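Local coordinates for TRNA nucleotidyl transferase-related protein (Thermotoga maritima, PDB 3H3A), which adds the CCA sequence to the 3' end of tRNA, transferring nucleotides from CTP and ATP, at the cytidine-5'-triphosphate site and the interface of chains A and B. Coordinates in Å, arbitrary orientation; residue numbers count along the deposited sequence, not the author numbering. Chains: chain A/B, TRNA nucleotidyl transferase-related protein.

Contact 1: the cytidine-5'-triphosphate site. Residues chain A 42, 45, 129-130, 134, 174, 176-177, 180, 183-184, 187. With CTP (cytidine-5'-triphosphate), chain C.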
ATOM      1  N   GLY A  42     -17.579  19.317   1.212  1.00 78.46           N
ATOM      2  CA  GLY A  42     -17.384  19.296   2.639  1.00 75.96           C
ATOM      3  C   GLY A  42     -15.955  19.065   3.018  1.00 87.96           C
ATOM      4  O   GLY A  42     -15.580  19.312   4.163  1.00 95.59           O
ATOM      5  N   ARG A  45     -14.273  22.597   3.014  1.00 82.39           N
ATOM      6  CA  ARG A  45     -14.747  23.125   4.290  1.00 86.61           C
ATOM      7  C   ARG A  45     -13.993  22.572   5.502  1.00 86.56           C
ATOM      8  O   ARG A  45     -13.489  23.333   6.332  1.00 88.54           O
ATOM      9  CB  ARG A  45     -16.241  22.836   4.437  1.00 88.22           C
ATOM     10  CG  ARG A  45     -16.894  23.385   5.693  1.00 86.61           C
ATOM     11  CD  ARG A  45     -18.191  22.650   5.981  1.00 88.11           C
ATOM     12  NE  ARG A  45     -17.926  21.307   6.497  1.00 94.46           N
ATOM     13  CZ  ARG A  45     -18.618  20.221   6.163  1.00 90.02           C
ATOM     14  NH1 ARG A  45     -19.616  20.309   5.298  1.00 72.90           N
ATOM     15  NH2 ARG A  45     -18.301  19.046   6.687  1.00 97.13           N
ATOM     16  N   ARG A 129     -25.152  24.839  -5.124  1.00 99.02           N
ATOM     17  CA  ARG A 129     -25.148  24.222  -3.800  1.00 91.77           C
ATOM     18  C   ARG A 129     -25.895  25.018  -2.734  1.00 92.19           C
ATOM     19  O   ARG A 129     -26.496  26.059  -3.021  1.00101.00           O
ATOM     20  CB  ARG A 129     -23.718  23.924  -3.351  1.00 93.53           C
ATOM     21  CG  ARG A 129     -22.799  23.501  -4.499  1.00 99.49           C
ATOM     22  CD  ARG A 129     -21.823  22.393  -4.094  1.00101.26           C
ATOM     23  NE  ARG A 129     -21.233  21.752  -5.267  1.00 99.34           N
ATOM     24  CZ  ARG A 129     -20.772  20.507  -5.290  1.00105.69           C
ATOM     25  NH1 ARG A 129     -20.254  20.016  -6.411  1.00106.38           N
ATOM     26  NH2 ARG A 129     -20.838  19.751  -4.198  1.00107.94           N
ATOM     27  N   ASP A 130     -25.816  24.529  -1.510  1.00 88.09           N
ATOM     28  CA  ASP A 130     -26.532  25.122  -0.416  1.00 85.08           C
ATOM     29  C   ASP A 130     -25.897  26.283   0.320  1.00 93.21           C
ATOM     30  O   ASP A 130     -26.507  27.308   0.475  1.00100.64           O
ATOM     31  CB  ASP A 130     -26.748  24.024   0.606  1.00 74.90           C
ATOM     32  CG  ASP A 130     -25.463  23.443   1.081  1.00 85.00           C
ATOM     33  OD1 ASP A 130     -24.431  23.851   0.564  1.00 76.12           O
ATOM     34  OD2 ASP A 130     -25.461  22.587   1.963  1.00 82.39           O
ATOM     35  N   ASN A 134     -20.050  25.418   1.967  1.00 92.56           N
ATOM     36  CA  ASN A 134     -20.070  24.118   1.307  1.00 93.43           C
ATOM     37  C   ASN A 134     -19.868  24.289  -0.182  1.00 89.58           C
ATOM     38  O   ASN A 134     -19.731  23.309  -0.920  1.00 94.92           O
ATOM     39  CB  ASN A 134     -21.384  23.368   1.567  1.00 92.66           C
ATOM     40  CG  ASN A 134     -21.559  22.953   3.020  1.00 90.30           C
ATOM     41  OD1 ASN A 134     -20.585  22.810   3.773  1.00 81.66           O
ATOM     42  ND2 ASN A 134     -22.814  22.741   3.417  1.00 89.50           N
ATOM     43  N   ASP A 174     -34.352  23.488  -3.353  1.00122.36           N
ATOM     44  CA  ASP A 174     -34.348  22.329  -2.483  1.00119.46           C
ATOM     45  C   ASP A 174     -34.604  22.710  -1.047  1.00121.21           C
ATOM     46  O   ASP A 174     -33.724  23.189  -0.359  1.00117.32           O
ATOM     47  CB  ASP A 174     -33.058  21.552  -2.572  1.00116.28           C
ATOM     48  CG  ASP A 174     -32.939  20.543  -1.475  1.00115.59           C
ATOM     49  OD1 ASP A 174     -33.502  20.799  -0.396  1.00110.36           O
ATOM     50  OD2 ASP A 174     -32.294  19.506  -1.679  1.00117.33           O
ATOM     51  N   THR A 176     -35.050  20.825   1.560  1.00 89.84           N
ATOM     52  CA  THR A 176     -34.298  20.078   2.559  1.00 91.46           C
ATOM     53  C   THR A 176     -33.137  20.898   3.137  1.00 98.42           C
ATOM     54  O   THR A 176     -32.642  20.615   4.222  1.00102.01           O
ATOM     55  CB  THR A 176     -33.760  18.754   2.005  1.00 89.35           C
ATOM     56  OG1 THR A 176     -33.126  18.029   3.061  1.00 95.53           O
ATOM     57  CG2 THR A 176     -32.736  18.993   0.919  1.00 87.42           C
ATOM     58  N   ARG A 177     -32.700  21.920   2.415  1.00101.02           N
ATOM     59  CA  ARG A 177     -31.634  22.772   2.926  1.00108.74           C
ATOM     60  C   ARG A 177     -32.097  23.554   4.157  1.00113.77           C
ATOM     61  O   ARG A 177     -31.282  24.118   4.884  1.00118.89           O
ATOM     62  CB  ARG A 177     -31.124  23.717   1.839  1.00100.16           C
ATOM     63  CG  ARG A 177     -30.449  22.994   0.687  1.00 95.40           C
ATOM     64  CD  ARG A 177     -30.100  23.932  -0.454  1.00 97.96           C
ATOM     65  NE  ARG A 177     -29.499  23.217  -1.576  1.00109.00           N
ATOM     66  CZ  ARG A 177     -29.365  23.713  -2.803  1.00119.53           C
ATOM     67  NH1 ARG A 177     -28.807  22.979  -3.756  1.00119.86           N
ATOM     68  NH2 ARG A 177     -29.792  24.938  -3.083  1.00122.59           N
ATOM     69  N   ARG A 180     -31.013  21.316   6.811  1.00119.27           N
ATOM     70  CA  ARG A 180     -29.559  21.281   6.736  1.00110.02           C
ATOM     71  C   ARG A 180     -28.999  22.527   7.394  1.00109.81           C
ATOM     72  O   ARG A 180     -28.177  22.440   8.307  1.00109.19           O
ATOM     73  CB  ARG A 180     -29.088  21.182   5.284  1.00105.56           C
ATOM     74  CG  ARG A 180     -29.403  19.844   4.648  1.00110.37           C
ATOM     75  CD  ARG A 180     -29.057  19.812   3.177  1.00112.61           C
ATOM     76  NE  ARG A 180     -27.673  20.192   2.955  1.00120.16           N
ATOM     77  CZ  ARG A 180     -26.637  19.404   3.211  1.00126.54           C
ATOM     78  NH1 ARG A 180     -25.400  19.833   2.978  1.00126.02           N
ATOM     79  NH2 ARG A 180     -26.840  18.188   3.705  1.00131.79           N
ATOM     80  N   ARG A 183     -29.087  22.058  10.977  1.00 86.37           N
ATOM     81  CA  ARG A 183     -28.140  21.082  11.525  1.00 91.51           C
ATOM     82  C   ARG A 183     -26.714  21.627  11.557  1.00 92.29           C
ATOM     83  O   ARG A 183     -25.951  21.377  12.497  1.00 95.46           O
ATOM     84  CB  ARG A 183     -28.156  19.737  10.774  1.00 94.71           C
ATOM     85  CG  ARG A 183     -27.069  18.786  11.294  1.00 94.21           C
ATOM     86  CD  ARG A 183     -27.186  17.376  10.782  1.00101.75           C
ATOM     87  NE  ARG A 183     -26.439  17.177   9.545  1.00105.40           N
ATOM     88  CZ  ARG A 183     -26.915  17.486   8.349  1.00 97.30           C
ATOM     89  NH1 ARG A 183     -26.176  17.272   7.269  1.00 80.66           N
ATOM     90  NH2 ARG A 183     -28.135  18.016   8.246  1.00 94.28           N
ATOM     91  N   PHE A 184     -26.357  22.366  10.515  1.00 87.56           N
ATOM     92  CA  PHE A 184     -25.043  22.980  10.433  1.00 96.85           C
ATOM     93  C   PHE A 184     -24.747  23.928  11.601  1.00103.69           C
ATOM     94  O   PHE A 184     -23.637  23.928  12.134  1.00107.18           O
ATOM     95  CB  PHE A 184     -24.865  23.680   9.084  1.00 98.40           C
ATOM     96  CG  PHE A 184     -24.687  22.730   7.941  1.00 94.32           C
ATOM     97  CD1 PHE A 184     -25.232  23.002   6.701  1.00 93.03           C
ATOM     98  CD2 PHE A 184     -23.984  21.550   8.117  1.00 86.38           C
ATOM     99  CE1 PHE A 184     -25.067  22.120   5.655  1.00 91.66           C
ATOM    100  CE2 PHE A 184     -23.825  20.668   7.085  1.00 85.87           C
ATOM    101  CZ  PHE A 184     -24.366  20.953   5.850  1.00 92.13           C
ATOM    102  N   ARG A 187     -23.903  21.791  14.480  1.00114.54           N
ATOM    103  CA  ARG A 187     -22.738  21.036  14.051  1.00112.97           C
ATOM    104  C   ARG A 187     -21.433  21.813  14.244  1.00111.68           C
ATOM    105  O   ARG A 187     -20.523  21.326  14.920  1.00108.93           O
ATOM    106  CB  ARG A 187     -22.907  20.604  12.591  1.00111.90           C
ATOM    107  CG  ARG A 187     -21.633  20.121  11.903  1.00112.45           C
ATOM    108  CD  ARG A 187     -21.373  18.651  12.137  1.00119.59           C
ATOM    109  NE  ARG A 187     -20.473  18.110  11.126  1.00128.90           N
ATOM    110  CZ  ARG A 187     -20.870  17.659   9.941  1.00136.18           C
ATOM    111  NH1 ARG A 187     -19.982  17.191   9.073  1.00138.49           N
ATOM    112  NH2 ARG A 187     -22.159  17.679   9.625  1.00138.96           N
TER
HETATM  113  N1  CTP C 501     -25.641  19.944  -1.030  1.00 97.25           N
HETATM  114  C2  CTP C 501     -26.644  20.831  -1.398  1.00 93.47           C
HETATM  115  N3  CTP C 501     -27.980  20.488  -1.286  1.00 91.68           N
HETATM  116  C4  CTP C 501     -28.327  19.321  -0.631  1.00 97.16           C
HETATM  117  C5  CTP C 501     -27.323  18.434  -0.232  1.00102.80           C
HETATM  118  C6  CTP C 501     -25.979  18.739  -0.470  1.00 95.77           C
HETATM  119  O2  CTP C 501     -26.337  21.937  -1.828  1.00 91.01           O
HETATM  120  N4  CTP C 501     -29.606  19.053  -0.389  1.00 90.17           N
HETATM  121  C1' CTP C 501     -24.240  20.216  -1.424  1.00108.10           C
HETATM  122  C2' CTP C 501     -23.539  21.014  -0.346  1.00108.40           C
HETATM  123  O2' CTP C 501     -22.661  21.894  -0.998  1.00 93.30           O
HETATM  124  C3' CTP C 501     -22.726  19.986   0.408  1.00124.05           C
HETATM  125  C4' CTP C 501     -22.439  18.950  -0.669  1.00127.28           C
HETATM  126  O4' CTP C 501     -23.542  18.993  -1.550  1.00122.81           O
HETATM  127  O3' CTP C 501     -21.561  20.552   0.960  1.00130.47           O
HETATM  128  C5' CTP C 501     -22.240  17.534  -0.137  1.00127.52           C
HETATM  129  O5' CTP C 501     -23.402  17.002   0.459  1.00125.51           O
HETATM  130  PA  CTP C 501     -23.181  16.384   1.923  1.00111.58           P
HETATM  131  O1A CTP C 501     -22.257  15.216   1.691  1.00106.19           O
HETATM  132  O2A CTP C 501     -24.415  15.933   2.695  1.00106.52           O
HETATM  133  O3A CTP C 501     -22.427  17.625   2.636  1.00239.86           O
HETATM  134  PB  CTP C 501     -22.085  17.615   4.205  1.00132.53           P
HETATM  135  O1B CTP C 501     -23.256  18.146   4.980  1.00132.93           O
HETATM  136  O2B CTP C 501     -20.820  18.363   4.540  1.00134.98           O
HETATM  137  O3B CTP C 501     -21.922  16.040   4.486  1.00387.04           O
HETATM  138  PG  CTP C 501     -22.828  15.443   5.664  1.00150.85           P
HETATM  139  O1G CTP C 501     -22.492  16.306   6.857  1.00135.42           O
HETATM  140  O2G CTP C 501     -24.281  15.526   5.213  1.00134.98           O
HETATM  141  O3G CTP C 501     -22.463  14.001   5.953  1.00159.70           O
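The cytosine end of CTP is read by the D-x-x-R template of a class II CCA-adding enzyme, A:Asp174 and A:Arg177. The extended chain of A:Arg177 turns its guanidinium edge to the base, and NE donates to ring N3 over 3.1 Å, nearly straight at 165°. A:Asp174 OD2 meets the exocyclic amine N4 at 3.0 Å in a weak, bent bond, so acceptor and donor edge of cytosine are both addressed. The backbone of A:Arg129 and A:Asp130 packs over the centre of one face of the A:Arg177 guanidinium, with A:Asp174 CB towards the rim of the other, which helps fix its orientation.

At the sugar, A:Asp130 OD1 and the A:Asn134 carbonyl O lie near the ribose 2'-hydroxyl as weak acceptors. A:Asp130 OD2 is gripped from above its carboxylate plane by A:Asn134 ND2 at 3.0 Å and A:Arg180 NH1 at 2.9 Å. A:Arg180, bent at chi3 (54°), spreads its guanidinium over the pyrimidine face, NE 3.9 Å from the ring centroid, and reaches weakly towards alpha- and beta-phosphate oxygens. An alanine here would remove this cover and the salt bridge, and would probably leave base and A:Asp130 less firmly held and the phosphate charge less balanced.

A:Arg45 NH1 bridges beta-phosphate O2B and A:Asn134 OD1; both acceptors lie in the guanidinium plane, although NH1 meets OD1 from above its carbonyl plane. The gamma-phosphate is met by A:Arg183 NH1, 3.3 Å from O2G, and by A:Arg187 NH2, which donates in plane to O1G over 3.1 Å.

In this C-terminal, nucleotidyltransferase-bearing part of a longer protein, the pocket is a cleft between the catalytic head, with helix 42-49 and the A:Arg129-A:Asn134 segment, and helix 177-188, which sends A:Arg177 to the base and its other arginines along the triphosphate.

Contact 2: the interface of chains A and B. Residues chain A 12, 17, 20-21, 24-25; chain B 25, 28-29, 32, 70, 74.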
ATOM      1  N   VAL A  12      -0.544  19.876   2.441  1.00 89.79           N
ATOM      2  CA  VAL A  12       0.457  18.904   2.859  1.00 96.31           C
ATOM      3  C   VAL A  12       0.526  18.819   4.373  1.00 99.88           C
ATOM      4  O   VAL A  12       0.778  17.749   4.926  1.00111.06           O
ATOM      5  CB  VAL A  12       1.878  19.163   2.280  1.00 79.16           C
ATOM      6  CG1 VAL A  12       1.811  19.975   0.978  1.00 69.37           C
ATOM      7  CG2 VAL A  12       2.760  19.813   3.328  1.00 81.87           C
ATOM      8  N   PRO A  17      -0.800  11.765   3.978  1.00 99.04           N
ATOM      9  CA  PRO A  17       0.005  11.573   2.768  1.00 94.73           C
ATOM     10  C   PRO A  17      -0.679  10.676   1.754  1.00 86.77           C
ATOM     11  O   PRO A  17      -0.718  10.996   0.567  1.00 80.85           O
ATOM     12  CB  PRO A  17       1.275  10.881   3.291  1.00 89.83           C
ATOM     13  CG  PRO A  17       1.367  11.273   4.703  1.00 91.28           C
ATOM     14  CD  PRO A  17      -0.060  11.370   5.188  1.00 97.37           C
ATOM     15  N   LEU A  20      -3.034  12.888   0.074  1.00 86.26           N
ATOM     16  CA  LEU A  20      -2.333  13.899  -0.717  1.00 82.13           C
ATOM     17  C   LEU A  20      -1.871  13.305  -2.035  1.00 83.19           C
ATOM     18  O   LEU A  20      -2.119  13.867  -3.106  1.00 83.91           O
ATOM     19  CB  LEU A  20      -1.126  14.462   0.022  1.00 79.99           C
ATOM     20  CG  LEU A  20      -1.134  15.945   0.395  1.00 88.86           C
ATOM     21  CD1 LEU A  20       0.298  16.401   0.604  1.00 80.22           C
ATOM     22  CD2 LEU A  20      -1.814  16.803  -0.661  1.00 92.07           C
ATOM     23  N   ASN A  21      -1.203  12.159  -1.954  1.00 78.34           N
ATOM     24  CA  ASN A  21      -0.708  11.507  -3.155  1.00 78.78           C
ATOM     25  C   ASN A  21      -1.843  11.236  -4.142  1.00 76.86           C
ATOM     26  O   ASN A  21      -1.641  11.200  -5.362  1.00 78.23           O
ATOM     27  CB  ASN A  21       0.073  10.236  -2.807  1.00 80.33           C
ATOM     28  CG  ASN A  21       1.493  10.534  -2.318  1.00 88.43           C
ATOM     29  OD1 ASN A  21       1.921  10.033  -1.283  1.00 86.98           O
ATOM     30  ND2 ASN A  21       2.221  11.362  -3.066  1.00 94.11           N
ATOM     31  N   ARG A  24      -2.709  14.643  -5.630  1.00 75.00           N
ATOM     32  CA  ARG A  24      -1.590  14.910  -6.537  1.00 75.02           C
ATOM     33  C   ARG A  24      -1.753  14.108  -7.811  1.00 72.54           C
ATOM     34  O   ARG A  24      -1.616  14.639  -8.915  1.00 66.61           O
ATOM     35  CB  ARG A  24      -0.260  14.529  -5.891  1.00 65.88           C
ATOM     36  CG  ARG A  24       0.275  15.526  -4.886  1.00 68.74           C
ATOM     37  CD  ARG A  24       1.538  14.987  -4.260  1.00 75.37           C
ATOM     38  NE  ARG A  24       2.114  15.892  -3.278  1.00 77.89           N
ATOM     39  CZ  ARG A  24       2.496  15.526  -2.061  1.00 80.46           C
ATOM     40  NH1 ARG A  24       2.371  14.260  -1.676  1.00 71.87           N
ATOM     41  NH2 ARG A  24       3.022  16.426  -1.241  1.00 82.23           N
ATOM     42  N   LEU A  25      -2.041  12.820  -7.647  1.00 74.67           N
ATOM     43  CA  LEU A  25      -2.149  11.908  -8.774  1.00 70.83           C
ATOM     44  C   LEU A  25      -3.367  12.227  -9.633  1.00 69.21           C
ATOM     45  O   LEU A  25      -3.271  12.316 -10.867  1.00 61.17           O
ATOM     46  CB  LEU A  25      -2.181  10.465  -8.276  1.00 68.62           C
ATOM     47  CG  LEU A  25      -0.821   9.768  -8.191  1.00 79.34           C
ATOM     48  CD1 LEU A  25      -0.921   8.420  -7.510  1.00 70.55           C
ATOM     49  CD2 LEU A  25      -0.236   9.587  -9.571  1.00 89.52           C
TER
ATOM     50  N   LEU B  25       4.662  11.292  -9.206  1.00 73.79           N
ATOM     51  CA  LEU B  25       4.815  11.832  -7.862  1.00 73.16           C
ATOM     52  C   LEU B  25       6.175  12.505  -7.661  1.00 75.75           C
ATOM     53  O   LEU B  25       6.239  13.657  -7.236  1.00 75.15           O
ATOM     54  CB  LEU B  25       4.598  10.742  -6.812  1.00 69.83           C
ATOM     55  CG  LEU B  25       3.160  10.297  -6.545  1.00 69.78           C
ATOM     56  CD1 LEU B  25       3.133   9.280  -5.423  1.00 76.96           C
ATOM     57  CD2 LEU B  25       2.296  11.478  -6.181  1.00 61.69           C
ATOM     58  N   LYS B  28       6.138  15.715  -9.102  1.00 82.41           N
ATOM     59  CA  LYS B  28       5.262  16.703  -8.491  1.00 66.70           C
ATOM     60  C   LYS B  28       5.971  17.262  -7.270  1.00 69.00           C
ATOM     61  O   LYS B  28       5.987  18.459  -7.051  1.00 65.18           O
ATOM     62  CB  LYS B  28       3.914  16.078  -8.113  1.00 65.06           C
ATOM     63  CG  LYS B  28       2.709  16.959  -8.397  1.00 65.54           C
ATOM     64  CD  LYS B  28       2.416  17.891  -7.247  1.00 75.27           C
ATOM     65  CE  LYS B  28       1.648  19.124  -7.693  1.00 82.10           C
ATOM     66  NZ  LYS B  28       1.605  20.096  -6.567  1.00 90.72           N
ATOM     67  N   PHE B  29       6.580  16.384  -6.486  1.00 79.38           N
ATOM     68  CA  PHE B  29       7.478  16.814  -5.426  1.00 84.95           C
ATOM     69  C   PHE B  29       8.467  17.849  -5.956  1.00 87.36           C
ATOM     70  O   PHE B  29       8.615  18.932  -5.393  1.00 93.11           O
ATOM     71  CB  PHE B  29       8.257  15.619  -4.883  1.00 91.44           C
ATOM     72  CG  PHE B  29       7.394  14.532  -4.320  1.00 84.69           C
ATOM     73  CD1 PHE B  29       7.920  13.274  -4.082  1.00 77.46           C
ATOM     74  CD2 PHE B  29       6.055  14.767  -4.037  1.00 76.05           C
ATOM     75  CE1 PHE B  29       7.139  12.276  -3.560  1.00 78.95           C
ATOM     76  CE2 PHE B  29       5.268  13.770  -3.518  1.00 78.23           C
ATOM     77  CZ  PHE B  29       5.811  12.522  -3.278  1.00 80.28           C
ATOM     78  N   GLU B  32       6.958  21.067  -6.242  1.00 69.07           N
ATOM     79  CA  GLU B  32       6.543  21.584  -4.944  1.00 62.28           C
ATOM     80  C   GLU B  32       7.722  22.144  -4.222  1.00 72.86           C
ATOM     81  O   GLU B  32       7.658  23.216  -3.611  1.00 81.49           O
ATOM     82  CB  GLU B  32       5.930  20.477  -4.083  1.00 70.52           C
ATOM     83  CG  GLU B  32       4.511  20.081  -4.498  1.00 83.24           C
ATOM     84  CD  GLU B  32       4.053  18.796  -3.844  1.00 89.52           C
ATOM     85  OE1 GLU B  32       3.034  18.237  -4.312  1.00 87.00           O
ATOM     86  OE2 GLU B  32       4.717  18.349  -2.874  1.00 88.02           O
ATOM     87  N   TYR B  70      12.026  15.072   1.503  1.00 96.50           N
ATOM     88  CA  TYR B  70      10.714  15.590   1.170  1.00 84.42           C
ATOM     89  C   TYR B  70       9.891  14.497   0.506  1.00 89.13           C
ATOM     90  O   TYR B  70       8.682  14.410   0.696  1.00 89.68           O
ATOM     91  CB  TYR B  70      10.827  16.813   0.269  1.00 77.60           C
ATOM     92  CG  TYR B  70       9.499  17.462   0.007  1.00 83.48           C
ATOM     93  CD1 TYR B  70       9.049  18.511   0.786  1.00 85.50           C
ATOM     94  CD2 TYR B  70       8.679  17.004  -1.014  1.00 83.98           C
ATOM     95  CE1 TYR B  70       7.810  19.094   0.543  1.00 92.52           C
ATOM     96  CE2 TYR B  70       7.452  17.579  -1.263  1.00 85.57           C
ATOM     97  CZ  TYR B  70       7.020  18.616  -0.489  1.00 90.03           C
ATOM     98  OH  TYR B  70       5.801  19.175  -0.764  1.00 88.28           O
ATOM     99  N   PHE B  74       6.321  11.465   2.096  1.00 95.69           N
ATOM    100  CA  PHE B  74       5.145  10.967   1.421  1.00 81.03           C
ATOM    101  C   PHE B  74       5.360   9.614   0.752  1.00 82.53           C
ATOM    102  O   PHE B  74       4.562   9.220  -0.083  1.00 85.08           O
ATOM    103  CB  PHE B  74       4.687  11.964   0.367  1.00 77.79           C
ATOM    104  CG  PHE B  74       4.588  13.369   0.858  1.00 87.34           C
ATOM    105  CD1 PHE B  74       5.654  14.235   0.732  1.00 93.18           C
ATOM    106  CD2 PHE B  74       3.420  13.835   1.417  1.00 94.89           C
ATOM    107  CE1 PHE B  74       5.559  15.541   1.160  1.00100.17           C
ATOM    108  CE2 PHE B  74       3.317  15.138   1.853  1.00104.39           C
ATOM    109  CZ  PHE B  74       4.389  15.994   1.727  1.00105.77           C
TER
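The guanidinium of A:Arg24 is sandwiched at this patch of the two-fold contact between two nucleotidyltransferase heads of the poly(A) polymerase family, paired in the deposited assembly and possibly a dimer in solution: B:Phe29 CE2 lies over one face and A:Leu20 CD1 over the other, both towards the rim. At its edge sit A:Asn21 CG and the ring of B:Phe74. That ring stands almost perpendicular, 88° away, and takes the guanidinium edge-on against its face, with A:Arg24 NH2 3.4 Å from the centroid in a cation-pi contact. B:Phe29 is likewise turned by 81° and offers its edge.

A:Arg24 reaches this slot because its chain is extended from CG to NE (chi2 176°). NE donates over 2.7 Å to the syn lone pair of B:Glu32 OE1, and NH2 adds a weak bond to OE2. The same OE1 accepts from B:Lys28 NZ at 3.3 Å through its anti lone pair, while the B:Tyr70 hydroxyl holds OE2 from above the carboxylate plane. Two neighbouring cations would probably favour the ionised carboxylate.

Around this bridge the packing is mostly apolar. A:Leu20 CD1 touches B:Phe74 CE2 at 3.5 Å, and on either side of it A:Val12 CB meets the ring at CZ and A:Pro17 CB at CD2. The A:Asn21 amide crosses the B:Leu25 methyl groups, its CG 3.7 Å from CD1. As modelled, A:Asn21 OD1 faces the B:Phe74 carbonyl O, two acceptors 3.0 Å apart, so the amide may in fact be turned over to donate through its nitrogen.

Contact 1 and contact 2 lie about 30 Å apart, measured between the centres of their C-alpha atoms, and share no residue. They are nevertheless joined within one head: helix 17-33, which supplies much of contact 2, is followed by strand 37-40 and then by helix 42-49, which opens onto the triphosphate in contact 1. The CTP contacts given all come from chain A, so the two-fold pairing does not appear to contribute to the nucleotide pocket. Contact 2 may serve dimerisation; the structure alone does not show that this dimer forms in solution or that the pockets communicate.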